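Local coordinates for protein tetraacyldisaccharide 4'-kinase (Aquifex aeolicus, PDB 4EHX) that acts as the 4'-kinase of lipid A biosynthesis, an atypical P-loop enzyme that transfers the gamma-phosphate of ATP to a tetraacyldisaccharide 1-phosphate at the membrane interface, at residues A[83-87]-A[88-92]; A[100-103]-A[104-108]; A[5-8]-A[9-13]. All coordinates share one frame; numbering follows the deposited sequence.

Contact 1. Residues A[83-87]-A[88-92]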
loop_
_atom_site.group_PDB
_atom_site.type_symbol
_atom_site.label_atom_id
_atom_site.label_comp_id
_atom_site.label_asym_id
_atom_site.label_seq_id
_atom_site.Cartn_x
_atom_site.Cartn_y
_atom_site.Cartn_z
ATOM N N ILE A 83 7.501 -3.247 16.700
ATOM C CA ILE A 83 6.500 -2.194 16.733
ATOM C C ILE A 83 7.110 -0.958 16.088
ATOM O O ILE A 83 8.076 -0.397 16.586
ATOM C CB ILE A 83 6.031 -1.870 18.165
ATOM C CG1 ILE A 83 5.232 -3.048 18.743
ATOM C CG2 ILE A 83 5.192 -0.574 18.169
ATOM C CD1 ILE A 83 4.908 -2.910 20.243
ATOM N N VAL A 84 6.562 -0.567 14.949
ATOM C CA VAL A 84 7.064 0.577 14.196
ATOM C C VAL A 84 6.426 1.868 14.704
ATOM O O VAL A 84 7.083 2.904 14.844
ATOM C CB VAL A 84 6.719 0.398 12.710
ATOM C CG1 VAL A 84 7.089 1.655 11.909
ATOM C CG2 VAL A 84 7.422 -0.838 12.163
ATOM N N SER A 85 5.133 1.799 15.003
ATOM C CA SER A 85 4.443 2.990 15.470
ATOM C C SER A 85 3.391 2.615 16.490
ATOM O O SER A 85 2.708 1.615 16.328
ATOM C CB SER A 85 3.764 3.683 14.290
ATOM O OG SER A 85 2.971 4.765 14.736
ATOM N N GLU A 86 3.243 3.443 17.520
ATOM C CA GLU A 86 2.199 3.240 18.506
ATOM C C GLU A 86 1.152 4.334 18.348
ATOM O O GLU A 86 1.355 5.479 18.771
ATOM C CB GLU A 86 2.789 3.248 19.920
ATOM C CG GLU A 86 1.741 3.215 21.024
ATOM C CD GLU A 86 2.357 3.269 22.412
ATOM O OE1 GLU A 86 3.297 4.076 22.614
ATOM O OE2 GLU A 86 1.903 2.508 23.297
ATOM N N TYR A 87 0.046 3.982 17.703
ATOM C CA TYR A 87 -1.034 4.926 17.431
ATOM C C TYR A 87 -0.549 6.270 16.887
ATOM O O TYR A 87 -0.920 7.327 17.388
ATOM C CB TYR A 87 -1.921 5.080 18.673
ATOM C CG TYR A 87 -2.533 3.739 19.003
ATOM C CD1 TYR A 87 -3.491 3.181 18.159
ATOM C CD2 TYR A 87 -2.091 2.991 20.091
ATOM C CE1 TYR A 87 -4.031 1.929 18.407
ATOM C CE2 TYR A 87 -2.625 1.727 20.350
ATOM C CZ TYR A 87 -3.602 1.215 19.507
ATOM O OH TYR A 87 -4.147 -0.021 19.754
ATOM N N GLY A 88 0.283 6.213 15.852
ATOM C CA GLY A 88 0.715 7.413 15.168
ATOM C C GLY A 88 2.121 7.814 15.540
ATOM O O GLY A 88 2.788 8.491 14.765
ATOM N N ASN A 89 2.582 7.396 16.719
ATOM C CA ASN A 89 3.915 7.789 17.184
ATOM C C ASN A 89 5.009 6.822 16.730
ATOM O O ASN A 89 5.088 5.697 17.219
ATOM C CB ASN A 89 3.940 7.930 18.711
ATOM C CG ASN A 89 3.044 9.048 19.216
ATOM O OD1 ASN A 89 2.830 10.048 18.531
ATOM N ND2 ASN A 89 2.519 8.886 20.424
ATOM N N LEU A 90 5.847 7.259 15.792
ATOM C CA LEU A 90 6.945 6.427 15.305
ATOM C C LEU A 90 7.903 6.072 16.447
ATOM O O LEU A 90 8.253 6.916 17.278
ATOM C CB LEU A 90 7.692 7.118 14.151
ATOM C CG LEU A 90 7.159 6.826 12.738
ATOM C CD1 LEU A 90 7.360 5.351 12.348
ATOM C CD2 LEU A 90 5.686 7.211 12.615
ATOM N N LYS A 91 8.307 4.811 16.497
ATOM C CA LYS A 91 9.187 4.331 17.553
ATOM C C LYS A 91 10.547 3.915 17.004
ATOM O O LYS A 91 11.445 3.578 17.767
ATOM C CB LYS A 91 8.538 3.153 18.284
ATOM C CG LYS A 91 7.278 3.549 19.046
ATOM C CD LYS A 91 7.617 4.628 20.062
ATOM C CE LYS A 91 6.384 5.314 20.612
ATOM N NZ LYS A 91 6.765 6.300 21.680
ATOM N N VAL A 92 10.686 3.922 15.681
ATOM C CA VAL A 92 11.938 3.532 15.039
ATOM C C VAL A 92 12.164 4.365 13.782
ATOM O O VAL A 92 11.246 5.014 13.290
ATOM C CB VAL A 92 11.912 2.047 14.627
ATOM C CG1 VAL A 92 11.749 1.152 15.849
ATOM C CG2 VAL A 92 10.784 1.805 13.636
HETATM O O HOH W 1 3.170 6.637 22.097
HETATM O O HOH W 2 0.315 10.519 17.864
#
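Backbone hydrogen bonds knit Val-84 to Lys-91 and Glu-86 to Asn-89, folding residues 83-92 into a beta hairpin. Lys-91 N reaches Val-84 O at 2.8 Å and nearly straight. The hydrogen-bonded pair closes both ways, Glu-86 N to Asn-89 O at 2.9 Å and Asn-89 N to Glu-86 O at 3.1 Å, the latter donor standing well above the carbonyl plane. The link is a type I' turn, in which Gly-88, at phi 103°, has backbone angles that would jam any side chain against the carbonyl oxygen of Tyr-87. Ser-85 OG lies anti to its own N (chi1 174°), which swings it over the turn to take a weak bond from Gly-88 N at 3.3 Å.

Apolar contact gathers on Val-84. Its CG1 lies 3.7 Å from Leu-90 CD1, the two side chains side by side, while Val-92 CG2 comes in at about a right angle. Branched apolar side chains suit this side, because Leu-90 packs on helix 99-107 and Val-84 on strand 112-116.

Charge and water occupy the face of Glu-86 and Asn-89. A water donates to Glu-86 OE1 and accepts from Asn-89 ND2, and Lys-91 NZ stays 4.2 Å from Glu-86 OE1, beyond a salt bridge. The chemistry suggests a hairpin whose backbone bonds set the register and whose apolar side meets helix 99-107, while the water-linked polar side is likely to be less rigid.

Contact 2. Residues A[100-103]-A[104-108]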
loop_
_atom_site.group_PDB
_atom_site.type_symbol
_atom_site.label_atom_id
_atom_site.label_comp_id
_atom_site.label_asym_id
_atom_site.label_seq_id
_atom_site.Cartn_x
_atom_site.Cartn_y
_atom_site.Cartn_z
ATOM N N GLU A 100 8.753 0.606 3.783
ATOM C CA GLU A 100 7.313 0.373 3.620
ATOM C C GLU A 100 6.482 0.549 4.902
ATOM O O GLU A 100 5.481 1.283 4.909
ATOM C CB GLU A 100 7.051 -1.024 3.027
ATOM C CG GLU A 100 8.028 -1.449 1.926
ATOM C CD GLU A 100 9.389 -1.902 2.459
ATOM O OE1 GLU A 100 9.438 -2.859 3.265
ATOM O OE2 GLU A 100 10.413 -1.303 2.066
ATOM N N PRO A 101 6.851 -0.165 5.978
ATOM C CA PRO A 101 6.095 0.054 7.219
ATOM C C PRO A 101 6.275 1.490 7.727
ATOM O O PRO A 101 5.340 2.049 8.294
ATOM C CB PRO A 101 6.731 -0.942 8.201
ATOM C CG PRO A 101 7.349 -2.007 7.321
ATOM C CD PRO A 101 7.864 -1.229 6.129
ATOM N N TYR A 102 7.462 2.063 7.544
ATOM C CA TYR A 102 7.703 3.424 8.026
ATOM C C TYR A 102 6.802 4.414 7.288
ATOM O O TYR A 102 6.145 5.256 7.904
ATOM C CB TYR A 102 9.180 3.829 7.902
ATOM C CG TYR A 102 9.472 5.188 8.528
ATOM C CD1 TYR A 102 9.229 6.368 7.827
ATOM C CD2 TYR A 102 9.961 5.288 9.832
ATOM C CE1 TYR A 102 9.488 7.615 8.405
ATOM C CE2 TYR A 102 10.214 6.524 10.418
ATOM C CZ TYR A 102 9.978 7.681 9.697
ATOM O OH TYR A 102 10.226 8.903 10.274
ATOM N N LEU A 103 6.763 4.312 5.964
ATOM C CA LEU A 103 5.879 5.170 5.187
ATOM C C LEU A 103 4.420 4.994 5.607
ATOM O O LEU A 103 3.693 5.972 5.809
ATOM C CB LEU A 103 6.046 4.897 3.689
ATOM C CG LEU A 103 5.077 5.634 2.756
ATOM C CD1 LEU A 103 5.111 7.155 2.976
ATOM C CD2 LEU A 103 5.379 5.278 1.295
ATOM N N MET A 104 3.977 3.743 5.724
ATOM C CA MET A 104 2.608 3.482 6.183
ATOM C C MET A 104 2.337 4.183 7.511
ATOM O O MET A 104 1.298 4.806 7.703
ATOM C CB MET A 104 2.382 1.968 6.336
ATOM C CG MET A 104 0.922 1.545 6.500
ATOM S SD MET A 104 0.040 1.452 4.927
ATOM C CE MET A 104 1.298 0.745 3.877
ATOM N N ALA A 105 3.273 4.062 8.446
ATOM C CA ALA A 105 3.104 4.714 9.749
ATOM C C ALA A 105 3.013 6.242 9.643
ATOM O O ALA A 105 2.227 6.887 10.347
ATOM C CB ALA A 105 4.234 4.297 10.699
ATOM N N LYS A 106 3.815 6.836 8.764
ATOM C CA LYS A 106 3.754 8.286 8.613
ATOM C C LYS A 106 2.433 8.693 7.972
ATOM O O LYS A 106 1.898 9.759 8.258
ATOM C CB LYS A 106 4.941 8.821 7.797
ATOM C CG LYS A 106 6.304 8.645 8.453
ATOM C CD LYS A 106 6.407 9.289 9.850
ATOM C CE LYS A 106 6.242 10.781 9.812
ATOM N NZ LYS A 106 6.936 11.480 10.967
ATOM N N LEU A 107 1.896 7.833 7.115
ATOM C CA LEU A 107 0.614 8.136 6.477
ATOM C C LEU A 107 -0.611 7.882 7.365
ATOM O O LEU A 107 -1.716 8.272 6.995
ATOM C CB LEU A 107 0.471 7.372 5.156
ATOM C CG LEU A 107 1.467 7.710 4.049
ATOM C CD1 LEU A 107 1.411 6.637 2.968
ATOM C CD2 LEU A 107 1.167 9.118 3.501
ATOM N N LEU A 108 -0.420 7.241 8.525
ATOM C CA LEU A 108 -1.538 6.938 9.432
ATOM C C LEU A 108 -1.309 7.416 10.871
ATOM O O LEU A 108 -1.005 6.611 11.754
ATOM C CB LEU A 108 -1.801 5.425 9.464
ATOM C CG LEU A 108 -2.012 4.670 8.151
ATOM C CD1 LEU A 108 -1.853 3.177 8.379
ATOM C CD2 LEU A 108 -3.372 4.987 7.572
#
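Tyr-102 and Lys-106, one helical turn apart, run side by side and point the same way. The methylenes of the lysine lie along one side of the phenol, Lys-106 CG coming closest at 3.3 Å from Tyr-102 CE1 and meeting the ring obliquely. Lys-106 CD follows 3.8 Å from the same Tyr-102 CE1. The tyrosine gets there with CG turned away from its own N (chi1 -174°), while the lysine chain bends at chi2 and chi3 and so hugs the ring. Both polar ends finish on one amide: Tyr-102 OH bonds to Gln-286 NE2, and Lys-106 NZ to Gln-286 OE1. A leucine in place of Tyr-102 would probably leave Lys-106 CG and CD without the ring carbons they lie against and Gln-286 NE2 without its hydroxyl partner.

Leu-103 and Leu-107 meet at an oblique angle, CD1 of Leu-103 being 3.7 Å from CD1 of Leu-107. Flexible, branched leucines fit here, where Leu-103 also touches Phe-216 and Ile-283. Small Ala-105 lets strand 81-86 approach, its methyl touching Val-84 and Ser-85.

Beneath these side chains the backbone repeats one bond: Met-104 N to Glu-100 O at 3.0 Å, Ala-105 N to Pro-101 O at 2.9 Å, then Lys-106 N to Tyr-102 O and Leu-107 N to Leu-103 O. This is the i to i+4 pattern of an alpha helix, here helix 99-107, which touches the 83-92 hairpin through Tyr-102 and Ala-105 and helix 51-61 through Met-104 and Leu-107, the latter beside Thr-52 of the predicted P-loop ATP site.

Contact 3. Residues A[5-8]-A[9-13]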
loop_
_atom_site.group_PDB
_atom_site.type_symbol
_atom_site.label_atom_id
_atom_site.label_comp_id
_atom_site.label_asym_id
_atom_site.label_seq_id
_atom_site.Cartn_x
_atom_site.Cartn_y
_atom_site.Cartn_z
ATOM N N SER A 5 11.363 -15.673 -23.328
ATOM C CA SER A 5 12.381 -16.542 -22.731
ATOM C C SER A 5 12.113 -16.742 -21.235
ATOM O O SER A 5 12.738 -17.585 -20.595
ATOM C CB SER A 5 13.805 -16.017 -22.977
ATOM O OG SER A 5 14.108 -14.892 -22.168
ATOM N N LEU A 6 11.164 -15.978 -20.696
ATOM C CA LEU A 6 10.792 -16.087 -19.285
ATOM C C LEU A 6 9.625 -17.040 -19.011
ATOM O O LEU A 6 9.397 -17.437 -17.873
ATOM C CB LEU A 6 10.467 -14.713 -18.717
ATOM C CG LEU A 6 11.671 -13.780 -18.609
ATOM C CD1 LEU A 6 11.243 -12.447 -18.035
ATOM C CD2 LEU A 6 12.760 -14.427 -17.757
ATOM N N LEU A 7 8.885 -17.398 -20.052
ATOM C CA LEU A 7 7.700 -18.234 -19.888
ATOM C C LEU A 7 7.947 -19.591 -19.197
ATOM O O LEU A 7 7.078 -20.067 -18.460
ATOM C CB LEU A 7 7.028 -18.463 -21.240
ATOM C CG LEU A 7 6.172 -17.313 -21.755
ATOM C CD1 LEU A 7 5.925 -17.474 -23.246
ATOM C CD2 LEU A 7 4.866 -17.229 -20.982
ATOM N N PRO A 8 9.108 -20.229 -19.451
ATOM C CA PRO A 8 9.385 -21.500 -18.768
ATOM C C PRO A 8 9.373 -21.337 -17.258
ATOM O O PRO A 8 8.897 -22.222 -16.539
ATOM C CB PRO A 8 10.798 -21.849 -19.249
ATOM C CG PRO A 8 10.869 -21.240 -20.614
ATOM C CD PRO A 8 10.122 -19.937 -20.480
ATOM N N PHE A 9 9.895 -20.212 -16.781
ATOM C CA PHE A 9 9.897 -19.931 -15.358
ATOM C C PHE A 9 8.474 -19.705 -14.859
ATOM O O PHE A 9 8.134 -20.128 -13.766
ATOM C CB PHE A 9 10.795 -18.730 -15.052
ATOM C CG PHE A 9 12.243 -18.977 -15.363
ATOM C CD1 PHE A 9 13.016 -19.775 -14.529
ATOM C CD2 PHE A 9 12.826 -18.434 -16.497
ATOM C CE1 PHE A 9 14.348 -20.019 -14.816
ATOM C CE2 PHE A 9 14.160 -18.675 -16.792
ATOM C CZ PHE A 9 14.921 -19.468 -15.949
ATOM N N SER A 10 7.647 -19.054 -15.676
ATOM C CA SER A 10 6.241 -18.841 -15.330
ATOM C C SER A 10 5.469 -20.147 -15.159
ATOM O O SER A 10 4.691 -20.286 -14.225
ATOM C CB SER A 10 5.547 -17.983 -16.382
ATOM O OG SER A 10 6.071 -16.670 -16.372
ATOM N N TYR A 11 5.655 -21.089 -16.079
ATOM C CA TYR A 11 4.958 -22.372 -15.969
ATOM C C TYR A 11 5.416 -23.115 -14.720
ATOM O O TYR A 11 4.610 -23.722 -14.015
ATOM C CB TYR A 11 5.209 -23.244 -17.202
ATOM C CG TYR A 11 4.751 -22.634 -18.504
ATOM C CD1 TYR A 11 3.552 -21.921 -18.593
ATOM C CD2 TYR A 11 5.532 -22.755 -19.648
ATOM C CE1 TYR A 11 3.151 -21.357 -19.807
ATOM C CE2 TYR A 11 5.140 -22.212 -20.847
ATOM C CZ TYR A 11 3.955 -21.520 -20.925
ATOM O OH TYR A 11 3.602 -20.985 -22.137
ATOM N N LEU A 12 6.714 -23.071 -14.442
ATOM C CA LEU A 12 7.232 -23.726 -13.243
ATOM C C LEU A 12 6.645 -23.075 -11.991
ATOM O O LEU A 12 6.116 -23.756 -11.110
ATOM C CB LEU A 12 8.758 -23.668 -13.211
ATOM C CG LEU A 12 9.433 -24.093 -11.908
ATOM C CD1 LEU A 12 9.240 -25.581 -11.672
ATOM C CD2 LEU A 12 10.914 -23.739 -11.951
ATOM N N TYR A 13 6.740 -21.749 -11.935
ATOM C CA TYR A 13 6.209 -20.967 -10.833
ATOM C C TYR A 13 4.726 -21.253 -10.600
ATOM O O TYR A 13 4.268 -21.306 -9.452
ATOM C CB TYR A 13 6.425 -19.474 -11.108
ATOM C CG TYR A 13 5.999 -18.568 -9.984
ATOM C CD1 TYR A 13 6.651 -18.596 -8.757
ATOM C CD2 TYR A 13 4.957 -17.667 -10.155
ATOM C CE1 TYR A 13 6.269 -17.753 -7.725
ATOM C CE2 TYR A 13 4.562 -16.826 -9.132
ATOM C CZ TYR A 13 5.220 -16.872 -7.917
ATOM O OH TYR A 13 4.824 -16.030 -6.897
#
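Leu-6 O is gripped by two amides of the next turn. Ser-10 N lies 3.2 Å from Leu-6 O, in the carbonyl plane. The bond from Phe-9 N to Leu-6 O is weak, 3.0 Å long but bent to 125°. Phe-9 CB also rests 3.4 Å from Leu-6 O, and the ring presents its edge to this oxygen.

Carbonyls shared by i+3 and i+4 amides are common near helix N-termini; here the 3-10 geometry of residues 5-6 gives way to the long N-terminal helix. Beyond it the regular bonds take over, Tyr-11 N to Leu-7 O at 3.0 Å and Leu-12 N to Pro-8 O. Proline suits this first turn, which can spare its missing N-H.

Tyr-11 lays one ring face over Leu-7 O, which lies 3.3 Å from Tyr-11 CD2; the tyrosine CG stands anti to its own carbonyl carbon (chi1 -60°), folding the ring back toward the preceding turn. Leu-7 CB packs 4.2 Å from Tyr-11 CE2. Phe-9 and Leu-12 add apolar bulk on the surface, consistent with an enzyme working at a membrane. A small hydroxyl suits buried Ser-10: its OG bonds to Leu-164 O and Ala-167 N, tying the helix to their loop.

How the contacts relate
Contact 3 comes first along the chain, on helix 7-25; contact 1, the hairpin of strands 81-86 and 89-90, and contact 2, on helix 99-107, follow in series. Contacts 1 and 2 are neighbours, their centres 9 Å apart, and they touch: Leu-90 packs on Tyr-102 and Lys-106, and Ser-85 on Ala-105. Of the two, only the helix comes near the predicted ATP site, through Leu-107 beside Thr-52. Contact 3 is remote, its centre 41 Å from that of contact 1 and 34 Å from that of contact 2. The hairpin and helix 99-107 therefore form one packed unit in the body of the kinase, while helix 7-25 lies at its surface, plausibly toward the membrane.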